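Local coordinates for protein PrgZ (Enterococcus faecalis, PDB 4FAJ) that binds peptide pheromone outside the cell as a membrane-anchored substrate-binding protein, and probably serves peptide import, at residues 156-159 with 160-163; 282-285 with 286-290; 471-475 with 476-480. All coordinates share one frame; numbering follows the deposited sequence.

Overall arrangement
Contacts 1 and 3 lie towards the middle of the molecule, centres about 14 Å apart, and touch where Leu-161 CD2 packs 4.2 Å from Asp-472 OD2. Contact 2 is remote, about 40 Å from contact 1 and 36 Å from contact 3, centre to centre. The three hold different elements: contact 1 a 3-10 turn after helix 139-150, contact 2 the end of helix 280-288, contact 3 the start of helix 477-480. Contact 3 is buried and relies on one side-chain cap, a serine hydroxyl that holds the loop, and an aromatic face; contact 1 is partly buried and mixes backbone bonds with waters; contact 2, outlying and more exposed, is regular helix with one flank buried.

Contact 1 (156-159 with 160-163); sequences SPNV and ELFS
Asn-158 and Leu-161 meet first through their backbones, Leu-161 N donating to Asn-158 O at 3.1 Å. The next bond, from Phe-162 N to Val-159 O, is equally long at 3.1 Å. Both span i to i+3, the tight winding of a 3-10 segment. The turn also brings the side chains of Asn-158 and Leu-161 to the same side, with Leu-161 CD1 4.0 Å from Asn-158 OD1, and their shared chi1 near -66° sends them the same way. Phe-162 presents its ring edge: Phe-162 CD1 comes within 3.8 Å of Asn-158 O, which lies in the ring plane, a suitable place for weakly positive ring hydrogens.

Further out, water 1 accepts from Glu-160 N and donates to Pro-157 O, tying the two sides together. Ser-163 OG donates to Glu-160 O at 2.8 Å, and Ser-163 N reaches that oxygen from the same face of its plane. Upstream, Ser-156 OG accepts from Asn-158 N at 2.9 Å, an ST turn within the type I beta turn 156-159; Pro-157, with its restricted phi, suits the second position of that turn. The amide of Asn-158 is held by Ala-78 O through ND2, while the Phe-162 ring stacks on Tyr-211 and meets Trp-146 edge-to-face.

Ser-156 OG and water 1 thus take up Asn-158 N and Glu-160 N, and Ser-163 OG adds a second donor to Glu-160 O, while Leu-161 and Phe-162 give the turn its apolar grip on the surrounding fold.

Contact 2 (282-285 with 286-290); sequences TGIN and LYNDG
The last turns of helix 280-288, closed by a Schellman motif, bring Thr-282 against Leu-286 and Ile-284 against Asn-288. A regular ladder of i to i+4 backbone bonds runs through them, from Leu-286 N to Thr-282 O, from Tyr-287 N to Gly-283 O, and from Asn-288 N to Ile-284 O at 2.8 Å. Asp-289 N to Asn-285 O is more bent, with an N-H...O angle of 137°, as the winding begins to end.

Leu-286 lies beside Thr-282 and points the same way, its CD1 4.0 Å from the methyl CG2 of Thr-282. That methyl faces the leucine because it sits anti to the backbone N, which leaves OG1 turned elsewhere. Two residues further on, the amide of Asn-288 lies alongside Ile-284, with Asn-288 ND2 3.6 Å from Ile-284 CG2. ND2 is satisfied by Tyr-305 OH and by water 4, which probably lets the amide lie against a methyl. Water 3 donates both to Asn-285 O and to Asp-289 OD1, bridging the carboxylate to the backbone at the exposed flank, where short polar residues suit contact with solvent.

The other flank is buried. Ile-284 packs on Tyr-301 and Tyr-305 of helix 299-305; Tyr-301 binds a zinc ion together with Glu-279, just before this helix, and Glu-421. Tyr-287 reaches Glu-310 through its hydroxyl, and its ring makes a cation-pi contact with Lys-540.

Gly-290, with phi +77°, a value glycine takes easily, donates from Gly-290 N to Tyr-287 O at 3.0 Å, one of the two bonds back into the last turn that, with the positive phi, make a Schellman motif.

Contact 3 (471-475 with 476-480); sequences ADYAD and PISFL
A serine inside a helix reaches back to grip the loop before it: Ser-478 OG, anti to its own backbone N (chi1 179°), accepts from Asp-472 N at 3.0 Å in a nearly straight bond. This is the start of helix 477-480, where the loop after strand 464-470 turns in, and Asp-475 supplies a capping bond. Asp-475 OD1 accepts from Ile-477 N at 3.0 Å, using the anti lone pair, the one away from OD2. Asp-475 O accepts from Ser-478 N at 3.0 Å, so side chain and backbone of a single residue hold two N-H groups of the first turn. Arg-510 forms a salt bridge with OD1 and would help keep this buried carboxylate charged. Pro-476 suits the next position, having no N-H to satisfy and a phi that fits a helical start.

Tyr-473 brings its ring over the serine. Ser-478 CB sits 4.0 Å from the Tyr-473 ring centroid, 14° off the normal, a CH-pi contact over one face, while Ile-477 CG2 comes in at the ring edge, 3.7 Å from Tyr-473 CE2. The ring also stacks with Tyr-201. Just beyond it, an inverse gamma turn centred on Ala-474 bends the chain towards the cap. On the far side of the serine, the small methyl of Ala-471 lets Phe-479 close in, Ala-471 CB to Phe-479 CE1 at 3.6 Å.

Asp-472 links this corner to the ligand: OD1 hydrogen-bonds the backbone of the bound peptide, and the hold of Ser-478 OG on Asp-472 N probably helps position the carboxylate that meets the peptide. The second oxygen, Asp-472 OD2, accepts from water 5, which lies 2.7 Å from Ser-478 OG.

Contact 1 (156-159 with 160-163)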
loop_
_atom_site.group_PDB
_atom_site.type_symbol
_atom_site.label_atom_id
_atom_site.label_comp_id
_atom_site.label_asym_id
_atom_site.label_seq_id
_atom_site.Cartn_x
_atom_site.Cartn_y
_atom_site.Cartn_z
ATOM N N SER A 156 4.276 7.288 -13.648
ATOM C CA SER A 156 4.423 6.518 -12.423
ATOM C C SER A 156 3.282 6.799 -11.467
ATOM O O SER A 156 2.992 7.959 -11.179
ATOM C CB SER A 156 5.743 6.854 -11.726
ATOM O OG SER A 156 5.823 6.217 -10.472
ATOM N N PRO A 157 2.655 5.736 -10.932
ATOM C CA PRO A 157 1.680 5.938 -9.878
ATOM C C PRO A 157 2.313 6.415 -8.563
ATOM O O PRO A 157 1.580 6.716 -7.616
ATOM C CB PRO A 157 1.088 4.543 -9.684
ATOM C CG PRO A 157 2.204 3.631 -10.018
ATOM C CD PRO A 157 2.960 4.309 -11.126
ATOM N N ASN A 158 3.650 6.454 -8.493
ATOM C CA ASN A 158 4.344 6.830 -7.261
ATOM C C ASN A 158 4.857 8.278 -7.231
ATOM O O ASN A 158 5.588 8.655 -6.309
ATOM C CB ASN A 158 5.511 5.864 -6.995
ATOM C CG ASN A 158 5.047 4.455 -6.667
ATOM O OD1 ASN A 158 4.144 4.252 -5.835
ATOM N ND2 ASN A 158 5.671 3.468 -7.306
ATOM N N VAL A 159 4.465 9.088 -8.214
ATOM C CA VAL A 159 5.060 10.415 -8.386
ATOM C C VAL A 159 4.858 11.328 -7.177
ATOM O O VAL A 159 5.745 12.118 -6.857
ATOM C CB VAL A 159 4.575 11.146 -9.682
ATOM C CG1 VAL A 159 5.056 10.426 -10.903
ATOM C CG2 VAL A 159 3.039 11.294 -9.723
ATOM N N GLU A 160 3.720 11.197 -6.493
ATOM C CA GLU A 160 3.390 12.042 -5.336
ATOM C C GLU A 160 4.379 11.867 -4.163
ATOM O O GLU A 160 4.601 12.797 -3.395
ATOM C CB GLU A 160 1.960 11.749 -4.857
ATOM C CG GLU A 160 1.421 12.694 -3.801
ATOM C CD GLU A 160 1.071 14.064 -4.362
ATOM O OE1 GLU A 160 1.402 15.078 -3.705
ATOM O OE2 GLU A 160 0.465 14.121 -5.462
ATOM N N LEU A 161 4.972 10.683 -4.040
ATOM C CA LEU A 161 5.971 10.412 -3.003
ATOM C C LEU A 161 7.237 11.263 -3.117
ATOM O O LEU A 161 8.018 11.353 -2.157
ATOM C CB LEU A 161 6.379 8.938 -3.034
ATOM C CG LEU A 161 5.298 7.922 -2.679
ATOM C CD1 LEU A 161 5.784 6.493 -2.953
ATOM C CD2 LEU A 161 4.872 8.077 -1.235
ATOM N N PHE A 162 7.446 11.857 -4.294
ATOM C CA PHE A 162 8.609 12.697 -4.569
ATOM C C PHE A 162 8.334 14.197 -4.428
ATOM O O PHE A 162 9.238 15.009 -4.642
ATOM C CB PHE A 162 9.156 12.372 -5.970
ATOM C CG PHE A 162 9.855 11.045 -6.039
ATOM C CD1 PHE A 162 9.128 9.868 -6.065
ATOM C CD2 PHE A 162 11.236 10.968 -6.014
ATOM C CE1 PHE A 162 9.762 8.640 -6.098
ATOM C CE2 PHE A 162 11.882 9.733 -6.045
ATOM C CZ PHE A 162 11.145 8.575 -6.087
ATOM N N SER A 163 7.108 14.555 -4.028
ATOM C CA SER A 163 6.656 15.955 -4.018
ATOM C C SER A 163 7.436 16.855 -3.083
ATOM O O SER A 163 7.540 18.053 -3.335
ATOM C CB SER A 163 5.167 16.041 -3.663
ATOM O OG SER A 163 4.414 15.309 -4.605
HETATM O O HOH W 1 1.519 9.061 -6.349
HETATM O O HOH W 2 6.011 14.845 -7.555
#

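Contact 2 (282-285 with 286-290)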
loop_
_atom_site.group_PDB
_atom_site.type_symbol
_atom_site.label_atom_id
_atom_site.label_comp_id
_atom_site.label_asym_id
_atom_site.label_seq_id
_atom_site.Cartn_x
_atom_site.Cartn_y
_atom_site.Cartn_z
ATOM N N THR A 282 -8.297 -24.333 1.540
ATOM C CA THR A 282 -7.193 -24.998 0.855
ATOM C C THR A 282 -5.855 -24.669 1.529
ATOM O O THR A 282 -5.031 -25.543 1.711
ATOM C CB THR A 282 -7.126 -24.594 -0.626
ATOM O OG1 THR A 282 -8.398 -24.832 -1.245
ATOM C CG2 THR A 282 -6.065 -25.394 -1.333
ATOM N N GLY A 283 -5.658 -23.410 1.917
ATOM C CA GLY A 283 -4.437 -23.005 2.605
ATOM C C GLY A 283 -4.240 -23.778 3.903
ATOM O O GLY A 283 -3.144 -24.245 4.204
ATOM N N ILE A 284 -5.322 -23.936 4.651
ATOM C CA ILE A 284 -5.290 -24.629 5.928
ATOM C C ILE A 284 -4.961 -26.112 5.732
ATOM O O ILE A 284 -4.115 -26.667 6.436
ATOM C CB ILE A 284 -6.629 -24.470 6.660
ATOM C CG1 ILE A 284 -6.845 -23.011 7.073
ATOM C CG2 ILE A 284 -6.702 -25.398 7.855
ATOM C CD1 ILE A 284 -8.234 -22.707 7.581
ATOM N N ASN A 285 -5.632 -26.743 4.770
ATOM C CA ASN A 285 -5.414 -28.154 4.468
ATOM C C ASN A 285 -3.968 -28.418 4.027
ATOM O O ASN A 285 -3.366 -29.404 4.450
ATOM C CB ASN A 285 -6.423 -28.632 3.407
ATOM C CG ASN A 285 -6.521 -30.151 3.321
ATOM O OD1 ASN A 285 -6.067 -30.751 2.349
ATOM N ND2 ASN A 285 -7.116 -30.776 4.336
ATOM N N LEU A 286 -3.420 -27.537 3.188
ATOM C CA LEU A 286 -2.004 -27.590 2.798
ATOM C C LEU A 286 -1.084 -27.395 4.012
ATOM O O LEU A 286 -0.129 -28.152 4.216
ATOM C CB LEU A 286 -1.704 -26.524 1.732
ATOM C CG LEU A 286 -2.278 -26.839 0.344
ATOM C CD1 LEU A 286 -2.148 -25.617 -0.561
ATOM C CD2 LEU A 286 -1.618 -28.060 -0.298
ATOM N N TYR A 287 -1.401 -26.396 4.827
ATOM C CA TYR A 287 -0.644 -26.115 6.044
ATOM C C TYR A 287 -0.598 -27.329 6.983
ATOM O O TYR A 287 0.487 -27.732 7.422
ATOM C CB TYR A 287 -1.234 -24.901 6.756
ATOM C CG TYR A 287 -0.510 -24.508 8.020
ATOM C CD1 TYR A 287 -0.834 -25.094 9.244
ATOM C CD2 TYR A 287 0.518 -23.559 7.990
ATOM C CE1 TYR A 287 -0.170 -24.715 10.416
ATOM C CE2 TYR A 287 1.179 -23.186 9.144
ATOM C CZ TYR A 287 0.840 -23.770 10.351
ATOM O OH TYR A 287 1.508 -23.383 11.491
ATOM N N ASN A 288 -1.754 -27.931 7.248
ATOM C CA ASN A 288 -1.839 -29.104 8.134
ATOM C C ASN A 288 -1.132 -30.331 7.580
ATOM O O ASN A 288 -0.717 -31.199 8.346
ATOM C CB ASN A 288 -3.299 -29.460 8.445
ATOM C CG ASN A 288 -3.965 -28.438 9.340
ATOM O OD1 ASN A 288 -3.288 -27.734 10.087
ATOM N ND2 ASN A 288 -5.289 -28.353 9.277
ATOM N N ASP A 289 -0.989 -30.401 6.260
ATOM C CA ASP A 289 -0.241 -31.490 5.634
ATOM C C ASP A 289 1.249 -31.191 5.455
ATOM O O ASP A 289 1.973 -32.021 4.901
ATOM C CB ASP A 289 -0.863 -31.858 4.279
ATOM C CG ASP A 289 -2.227 -32.522 4.410
ATOM O OD1 ASP A 289 -2.614 -32.957 5.516
ATOM O OD2 ASP A 289 -2.920 -32.615 3.382
ATOM N N GLY A 290 1.709 -30.028 5.922
ATOM C CA GLY A 290 3.122 -29.631 5.805
ATOM C C GLY A 290 3.522 -29.151 4.410
ATOM O O GLY A 290 4.716 -29.133 4.064
HETATM O O HOH W 3 -4.892 -31.555 5.869
HETATM O O HOH W 4 -6.555 -30.403 7.616
#

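Contact 3 (471-475 with 476-480)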
loop_
_atom_site.group_PDB
_atom_site.type_symbol
_atom_site.label_atom_id
_atom_site.label_comp_id
_atom_site.label_asym_id
_atom_site.label_seq_id
_atom_site.Cartn_x
_atom_site.Cartn_y
_atom_site.Cartn_z
ATOM N N ALA A 471 -0.569 2.423 4.932
ATOM C CA ALA A 471 0.373 3.522 5.074
ATOM C C ALA A 471 1.751 3.057 4.636
ATOM O O ALA A 471 2.139 1.935 4.936
ATOM C CB ALA A 471 0.446 3.998 6.510
ATOM N N ASP A 472 2.460 3.923 3.924
ATOM C CA ASP A 472 3.843 3.670 3.531
ATOM C C ASP A 472 4.789 4.157 4.629
ATOM O O ASP A 472 5.899 3.652 4.754
ATOM C CB ASP A 472 4.171 4.386 2.210
ATOM C CG ASP A 472 3.428 3.819 1.021
ATOM O OD1 ASP A 472 3.242 2.576 0.937
ATOM O OD2 ASP A 472 3.020 4.629 0.156
ATOM N N TYR A 473 4.351 5.151 5.404
ATOM C CA TYR A 473 5.113 5.681 6.551
ATOM C C TYR A 473 4.148 6.195 7.644
ATOM O O TYR A 473 2.970 6.428 7.363
ATOM C CB TYR A 473 6.093 6.784 6.105
ATOM C CG TYR A 473 5.477 7.880 5.251
ATOM C CD1 TYR A 473 5.234 7.684 3.890
ATOM C CD2 TYR A 473 5.135 9.108 5.808
ATOM C CE1 TYR A 473 4.653 8.679 3.118
ATOM C CE2 TYR A 473 4.575 10.123 5.033
ATOM C CZ TYR A 473 4.335 9.908 3.703
ATOM O OH TYR A 473 3.751 10.917 2.953
ATOM N N ALA A 474 4.638 6.355 8.876
ATOM C CA ALA A 474 3.768 6.641 10.042
ATOM C C ALA A 474 3.374 8.112 10.185
ATOM O O ALA A 474 3.718 8.761 11.171
ATOM C CB ALA A 474 4.428 6.153 11.351
ATOM N N ASP A 475 2.670 8.641 9.194
ATOM C CA ASP A 475 2.150 9.993 9.263
ATOM C C ASP A 475 0.792 9.991 8.562
ATOM O O ASP A 475 0.624 9.313 7.536
ATOM C CB ASP A 475 3.117 10.995 8.611
ATOM C CG ASP A 475 2.710 12.433 8.840
ATOM O OD1 ASP A 475 1.781 12.904 8.158
ATOM O OD2 ASP A 475 3.317 13.109 9.712
ATOM N N PRO A 476 -0.185 10.733 9.110
ATOM C CA PRO A 476 -1.516 10.762 8.499
ATOM C C PRO A 476 -1.510 11.135 7.009
ATOM O O PRO A 476 -2.395 10.686 6.258
ATOM C CB PRO A 476 -2.274 11.816 9.313
ATOM C CG PRO A 476 -1.536 11.986 10.557
ATOM C CD PRO A 476 -0.125 11.501 10.370
ATOM N N ILE A 477 -0.519 11.913 6.575
ATOM C CA ILE A 477 -0.457 12.360 5.181
ATOM C C ILE A 477 -0.271 11.195 4.183
ATOM O O ILE A 477 -0.650 11.326 3.033
ATOM C CB ILE A 477 0.641 13.455 4.969
ATOM C CG1 ILE A 477 0.464 14.236 3.661
ATOM C CG2 ILE A 477 2.033 12.833 4.954
ATOM C CD1 ILE A 477 -0.903 14.841 3.409
ATOM N N SER A 478 0.265 10.052 4.611
ATOM C CA SER A 478 0.359 8.893 3.696
ATOM C C SER A 478 -1.043 8.534 3.166
ATOM O O SER A 478 -1.213 8.280 1.967
ATOM C CB SER A 478 1.032 7.689 4.364
ATOM O OG SER A 478 1.096 6.586 3.462
ATOM N N PHE A 479 -2.052 8.584 4.043
ATOM C CA PHE A 479 -3.442 8.386 3.623
ATOM C C PHE A 479 -4.081 9.595 2.946
ATOM O O PHE A 479 -4.704 9.467 1.883
ATOM C CB PHE A 479 -4.307 8.015 4.823
ATOM C CG PHE A 479 -4.236 6.567 5.187
ATOM C CD1 PHE A 479 -3.198 6.097 5.957
ATOM C CD2 PHE A 479 -5.209 5.674 4.742
ATOM C CE1 PHE A 479 -3.112 4.759 6.292
ATOM C CE2 PHE A 479 -5.133 4.319 5.091
ATOM C CZ PHE A 479 -4.082 3.878 5.846
ATOM N N LEU A 480 -3.958 10.759 3.584
ATOM C CA LEU A 480 -4.734 11.937 3.191
ATOM C C LEU A 480 -4.306 12.506 1.833
ATOM O O LEU A 480 -5.147 13.024 1.079
ATOM C CB LEU A 480 -4.729 12.999 4.316
ATOM C CG LEU A 480 -5.266 12.537 5.684
ATOM C CD1 LEU A 480 -5.049 13.595 6.797
ATOM C CD2 LEU A 480 -6.766 12.161 5.609
HETATM O O HOH W 5 2.357 7.187 1.197
#